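Local coordinates for molinate hydrolase (PDB 4UB9), which hydrolyses the thiocarbamate herbicide molinate, binds zinc, and probably acts on a carbon-nitrogen bond as other amidohydrolases do, at residues 111-123 against 195-208. Sequence-based numbering, arbitrary orientation.
Sequences GIEYLARFEGNYY and VMSRTFADRMDAMF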
loop_
_atom_site.group_PDB
_atom_site.type_symbol
_atom_site.label_atom_id
_atom_site.label_comp_id
_atom_site.label_asym_id
_atom_site.label_seq_id
_atom_site.Cartn_x
_atom_site.Cartn_y
_atom_site.Cartn_z
ATOM N N GLY A 111 11.047 12.888 1.959
ATOM C CA GLY A 111 11.422 13.041 3.382
ATOM C C GLY A 111 12.615 12.191 3.787
ATOM O O GLY A 111 13.535 12.654 4.460
ATOM N N ILE A 112 12.607 10.933 3.358
ATOM C CA ILE A 112 13.633 10.015 3.786
ATOM C C ILE A 112 14.969 10.459 3.224
ATOM O O ILE A 112 15.932 10.626 3.973
ATOM C CB ILE A 112 13.372 8.593 3.363
ATOM C CG1 ILE A 112 12.103 8.048 4.018
ATOM C CG2 ILE A 112 14.540 7.697 3.796
ATOM C CD1 ILE A 112 11.622 6.765 3.397
ATOM N N GLU A 113 15.010 10.615 1.908
ATOM C CA GLU A 113 16.262 10.900 1.202
ATOM C C GLU A 113 16.852 12.213 1.653
ATOM O O GLU A 113 18.044 12.310 1.945
ATOM C CB GLU A 113 16.111 10.869 -0.326
ATOM C CG GLU A 113 15.113 11.865 -0.903
ATOM C CD GLU A 113 14.609 11.467 -2.286
ATOM O OE1 GLU A 113 15.231 11.874 -3.309
ATOM O OE2 GLU A 113 13.546 10.800 -2.364
ATOM N N TYR A 114 16.006 13.202 1.830
ATOM C CA TYR A 114 16.471 14.513 2.303
ATOM C C TYR A 114 17.031 14.467 3.737
ATOM O O TYR A 114 18.123 14.959 4.018
ATOM C CB TYR A 114 15.297 15.449 2.230
ATOM C CG TYR A 114 15.420 16.873 2.749
ATOM C CD1 TYR A 114 16.018 17.888 1.971
ATOM C CD2 TYR A 114 14.826 17.250 3.930
ATOM C CE1 TYR A 114 16.044 19.206 2.399
ATOM C CE2 TYR A 114 14.839 18.586 4.362
ATOM C CZ TYR A 114 15.466 19.540 3.605
ATOM O OH TYR A 114 15.463 20.831 4.045
ATOM N N LEU A 115 16.283 13.872 4.655
ATOM C CA LEU A 115 16.759 13.874 6.049
ATOM C C LEU A 115 17.995 12.993 6.239
ATOM O O LEU A 115 18.831 13.271 7.102
ATOM C CB LEU A 115 15.651 13.472 7.011
ATOM C CG LEU A 115 14.536 14.547 7.109
ATOM C CD1 LEU A 115 13.333 14.048 7.904
ATOM C CD2 LEU A 115 15.060 15.804 7.743
ATOM N N ALA A 116 18.081 11.917 5.474
ATOM C CA ALA A 116 19.233 11.042 5.604
ATOM C C ALA A 116 20.444 11.708 4.983
ATOM O O ALA A 116 21.565 11.643 5.499
ATOM C CB ALA A 116 18.973 9.704 4.961
ATOM N N ARG A 117 20.215 12.372 3.873
ATOM C CA ARG A 117 21.337 12.957 3.167
ATOM C C ARG A 117 21.997 14.023 3.994
ATOM O O ARG A 117 23.192 14.199 3.939
ATOM C CB ARG A 117 20.888 13.530 1.818
ATOM C CG ARG A 117 22.040 13.908 0.874
ATOM C CD ARG A 117 21.507 14.585 -0.391
ATOM N NE ARG A 117 20.648 13.745 -1.199
ATOM C CZ ARG A 117 21.093 12.820 -2.049
ATOM N NH1 ARG A 117 22.387 12.611 -2.201
ATOM N NH2 ARG A 117 20.223 12.073 -2.742
ATOM N N PHE A 118 21.204 14.788 4.737
ATOM C CA PHE A 118 21.769 15.945 5.454
ATOM C C PHE A 118 21.941 15.793 6.947
ATOM O O PHE A 118 22.330 16.744 7.598
ATOM C CB PHE A 118 20.982 17.194 5.107
ATOM C CG PHE A 118 21.016 17.477 3.641
ATOM C CD1 PHE A 118 22.220 17.782 3.028
ATOM C CD2 PHE A 118 19.901 17.314 2.859
ATOM C CE1 PHE A 118 22.298 17.982 1.659
ATOM C CE2 PHE A 118 19.963 17.507 1.480
ATOM C CZ PHE A 118 21.173 17.843 0.886
ATOM N N GLU A 119 21.711 14.590 7.480
ATOM C CA GLU A 119 21.900 14.334 8.912
ATOM C C GLU A 119 23.332 14.703 9.284
ATOM O O GLU A 119 24.240 14.326 8.593
ATOM C CB GLU A 119 21.637 12.877 9.325
ATOM C CG GLU A 119 21.543 12.731 10.851
ATOM C CD GLU A 119 20.906 11.445 11.356
ATOM O OE1 GLU A 119 20.951 10.425 10.641
ATOM O OE2 GLU A 119 20.356 11.448 12.485
ATOM N N GLY A 120 23.501 15.452 10.370
ATOM C CA GLY A 120 24.803 15.984 10.754
ATOM C C GLY A 120 24.934 17.470 10.416
ATOM O O GLY A 120 25.778 18.153 10.988
ATOM N N ASN A 121 24.122 17.948 9.474
ATOM C CA ASN A 121 24.223 19.309 8.975
ATOM C C ASN A 121 22.939 20.094 8.920
ATOM O O ASN A 121 22.800 21.038 8.133
ATOM C CB ASN A 121 24.787 19.293 7.554
ATOM C CG ASN A 121 26.253 18.983 7.507
ATOM O OD1 ASN A 121 26.650 17.990 6.905
ATOM N ND2 ASN A 121 27.047 19.750 8.218
ATOM N N TYR A 122 21.965 19.698 9.714
ATOM C CA TYR A 122 20.650 20.308 9.583
ATOM C C TYR A 122 20.732 21.818 9.794
ATOM O O TYR A 122 20.089 22.569 9.059
ATOM C CB TYR A 122 19.643 19.663 10.532
ATOM C CG TYR A 122 19.379 18.207 10.243
ATOM C CD1 TYR A 122 19.025 17.772 8.971
ATOM C CD2 TYR A 122 19.448 17.272 11.251
ATOM C CE1 TYR A 122 18.767 16.438 8.712
ATOM C CE2 TYR A 122 19.181 15.949 11.021
ATOM C CZ TYR A 122 18.845 15.517 9.758
ATOM O OH TYR A 122 18.602 14.181 9.547
ATOM N N TYR A 123 21.574 22.269 10.729
ATOM C CA TYR A 123 21.683 23.708 10.978
ATOM C C TYR A 123 22.187 24.440 9.733
ATOM O O TYR A 123 21.785 25.579 9.478
ATOM C CB TYR A 123 22.549 24.061 12.193
ATOM C CG TYR A 123 24.051 23.846 12.071
ATOM C CD1 TYR A 123 24.595 22.586 12.247
ATOM C CD2 TYR A 123 24.901 24.887 11.764
ATOM C CE1 TYR A 123 25.954 22.363 12.098
ATOM C CE2 TYR A 123 26.272 24.693 11.664
ATOM C CZ TYR A 123 26.795 23.422 11.836
ATOM O OH TYR A 123 28.155 23.192 11.771
ATOM N N VAL A 195 9.251 1.520 4.520
ATOM C CA VAL A 195 10.471 1.246 3.774
ATOM C C VAL A 195 11.723 1.845 4.356
ATOM O O VAL A 195 12.752 1.889 3.699
ATOM C CB VAL A 195 10.366 1.721 2.308
ATOM C CG1 VAL A 195 9.210 1.055 1.600
ATOM C CG2 VAL A 195 10.165 3.222 2.224
ATOM N N MET A 196 11.638 2.342 5.574
ATOM C CA MET A 196 12.791 2.916 6.250
ATOM C C MET A 196 12.952 2.229 7.618
ATOM O O MET A 196 12.036 1.560 8.080
ATOM C CB MET A 196 12.616 4.409 6.456
ATOM C CG MET A 196 11.543 4.752 7.470
ATOM S SD MET A 196 11.026 6.482 7.465
ATOM C CE MET A 196 12.566 7.252 7.940
ATOM N N SER A 197 14.123 2.377 8.228
ATOM C CA SER A 197 14.338 1.798 9.520
ATOM C C SER A 197 13.448 2.510 10.547
ATOM O O SER A 197 13.271 3.731 10.490
ATOM C CB SER A 197 15.810 1.873 9.959
ATOM O OG SER A 197 16.243 3.211 10.093
ATOM N N ARG A 198 12.940 1.740 11.498
ATOM C CA ARG A 198 12.217 2.304 12.619
ATOM C C ARG A 198 13.134 3.204 13.438
ATOM O O ARG A 198 12.733 4.288 13.884
ATOM C CB ARG A 198 11.635 1.188 13.458
ATOM C CG ARG A 198 10.825 1.628 14.664
ATOM C CD ARG A 198 10.333 0.388 15.415
ATOM N NE ARG A 198 11.354 -0.637 15.723
ATOM C CZ ARG A 198 12.456 -0.490 16.482
ATOM N NH1 ARG A 198 12.783 0.677 17.048
ATOM N NH2 ARG A 198 13.259 -1.539 16.654
ATOM N N THR A 199 14.380 2.788 13.595
ATOM C CA THR A 199 15.328 3.559 14.408
ATOM C C THR A 199 15.511 4.972 13.840
ATOM O O THR A 199 15.451 5.967 14.581
ATOM C CB THR A 199 16.696 2.869 14.441
ATOM O OG1 THR A 199 16.545 1.562 14.984
ATOM C CG2 THR A 199 17.660 3.669 15.302
ATOM N N PHE A 200 15.701 5.065 12.522
ATOM C CA PHE A 200 15.900 6.386 11.877
ATOM C C PHE A 200 14.612 7.204 11.921
ATOM O O PHE A 200 14.621 8.364 12.253
ATOM C CB PHE A 200 16.363 6.225 10.434
ATOM C CG PHE A 200 16.623 7.533 9.720
ATOM C CD1 PHE A 200 17.464 8.485 10.263
ATOM C CD2 PHE A 200 16.023 7.801 8.525
ATOM C CE1 PHE A 200 17.682 9.693 9.630
ATOM C CE2 PHE A 200 16.243 8.996 7.868
ATOM C CZ PHE A 200 17.082 9.938 8.414
ATOM N N ALA A 201 13.493 6.563 11.629
ATOM C CA ALA A 201 12.197 7.243 11.680
ATOM C C ALA A 201 11.908 7.805 13.073
ATOM O O ALA A 201 11.470 8.936 13.216
ATOM C CB ALA A 201 11.087 6.318 11.258
ATOM N N ASP A 202 12.232 7.036 14.105
ATOM C CA ASP A 202 12.011 7.495 15.491
ATOM C C ASP A 202 12.916 8.641 15.847
ATOM O O ASP A 202 12.544 9.581 16.542
ATOM C CB ASP A 202 12.202 6.344 16.518
ATOM C CG ASP A 202 11.084 5.336 16.484
ATOM O OD1 ASP A 202 10.022 5.579 15.867
ATOM O OD2 ASP A 202 11.253 4.241 17.048
ATOM N N ARG A 203 14.147 8.551 15.415
ATOM C CA ARG A 203 15.120 9.618 15.740
ATOM C C ARG A 203 14.698 10.946 15.091
ATOM O O ARG A 203 14.816 12.006 15.681
ATOM C CB ARG A 203 16.536 9.199 15.303
ATOM C CG ARG A 203 17.609 10.250 15.606
ATOM C CD ARG A 203 18.989 9.688 15.510
ATOM N NE ARG A 203 19.415 9.447 14.126
ATOM C CZ ARG A 203 19.627 8.250 13.567
ATOM N NH1 ARG A 203 19.347 7.116 14.199
ATOM N NH2 ARG A 203 20.080 8.176 12.318
ATOM N N MET A 204 14.162 10.858 13.884
ATOM C CA MET A 204 13.706 12.053 13.174
ATOM C C MET A 204 12.437 12.604 13.784
ATOM O O MET A 204 12.313 13.818 14.008
ATOM C CB MET A 204 13.454 11.766 11.691
ATOM C CG MET A 204 14.697 11.421 10.889
ATOM S SD MET A 204 15.924 12.751 10.806
ATOM C CE MET A 204 17.043 12.319 12.130
ATOM N N ASP A 205 11.476 11.736 14.048
ATOM C CA ASP A 205 10.266 12.208 14.737
ATOM C C ASP A 205 10.610 12.912 16.062
ATOM O O ASP A 205 10.013 13.941 16.407
ATOM C CB ASP A 205 9.292 11.061 14.986
ATOM C CG ASP A 205 8.524 10.681 13.691
ATOM O OD1 ASP A 205 8.581 11.479 12.716
ATOM O OD2 ASP A 205 7.855 9.619 13.653
ATOM N N ALA A 206 11.549 12.352 16.818
ATOM C CA ALA A 206 11.895 12.946 18.139
ATOM C C ALA A 206 12.522 14.320 18.011
ATOM O O ALA A 206 12.222 15.223 18.788
ATOM C CB ALA A 206 12.809 12.035 18.909
ATOM N N MET A 207 13.335 14.535 16.997
ATOM C CA MET A 207 13.932 15.882 16.867
ATOM C C MET A 207 12.936 16.961 16.375
ATOM O O MET A 207 13.127 18.150 16.633
ATOM C CB MET A 207 15.229 15.876 16.056
ATOM C CG MET A 207 15.097 15.827 14.556
ATOM S SD MET A 207 16.658 16.285 13.745
ATOM C CE MET A 207 15.953 16.359 12.084
ATOM N N PHE A 208 11.861 16.565 15.700
ATOM C CA PHE A 208 10.787 17.521 15.389
ATOM C C PHE A 208 9.771 17.712 16.523
ATOM O O PHE A 208 9.346 18.831 16.813
ATOM C CB PHE A 208 10.052 17.129 14.093
ATOM C CG PHE A 208 10.836 17.447 12.867
ATOM C CD1 PHE A 208 10.807 18.718 12.317
ATOM C CD2 PHE A 208 11.665 16.500 12.305
ATOM C CE1 PHE A 208 11.551 19.015 11.187
ATOM C CE2 PHE A 208 12.412 16.788 11.191
ATOM C CZ PHE A 208 12.356 18.042 10.619
#
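Glu119 CG stands anti to the backbone N (chi1 -167°), and its extended chain carries the carboxylate across to Arg203. The Arg203 chain starts the same way, with CG anti to N, then bends at chi3 and presents NE and NH2 side-on to the carboxylate. The result is a bidentate salt bridge between the turn after helix 111-118 and helix 198-208, in a chain of the amidohydrolase family, which belongs to the TIM-barrel clan. Arg203 NE lies 2.8 Å from Glu119 OE2, and Arg203 NH2 lies 2.9 Å from Glu119 OE1. Both oxygens use their syn lone pairs, and the carboxylate and guanidinium are nearly coplanar. This fixes the rotation of both groups. The pair also belongs to a subunit interface: Glu119 OE1 bridges to Arg117 of the second subunit, and Arg203 NH1 to Asp380 of that subunit.

Helices 111-118 and 198-208 run at 81° to each other. Between them, the Phe200 ring points its edge at the backbone of Leu115 and Ala116, with CZ 3.7 Å from Ala116 N. Met204 CG lies over one face of this ring, toward its rim. Met204 SD packs on Leu115 CB at 3.9 Å. Farther along, Ile112 CG1 and CD1 rest on Met196, and CD1 also meets Val195 CG2.

Tyr122 lies beyond the turn 118-121. Met207 CE sits over one face of its ring in a CH-pi contact, 3.8 Å from the centroid, and Phe118 O lies over the opposite face. Met204 SD approaches obliquely, a Met-aromatic contact. Tyr122 OH donates a hydrogen bond to Leu115 O at 2.6 Å, tilted 28° from the carbonyl plane.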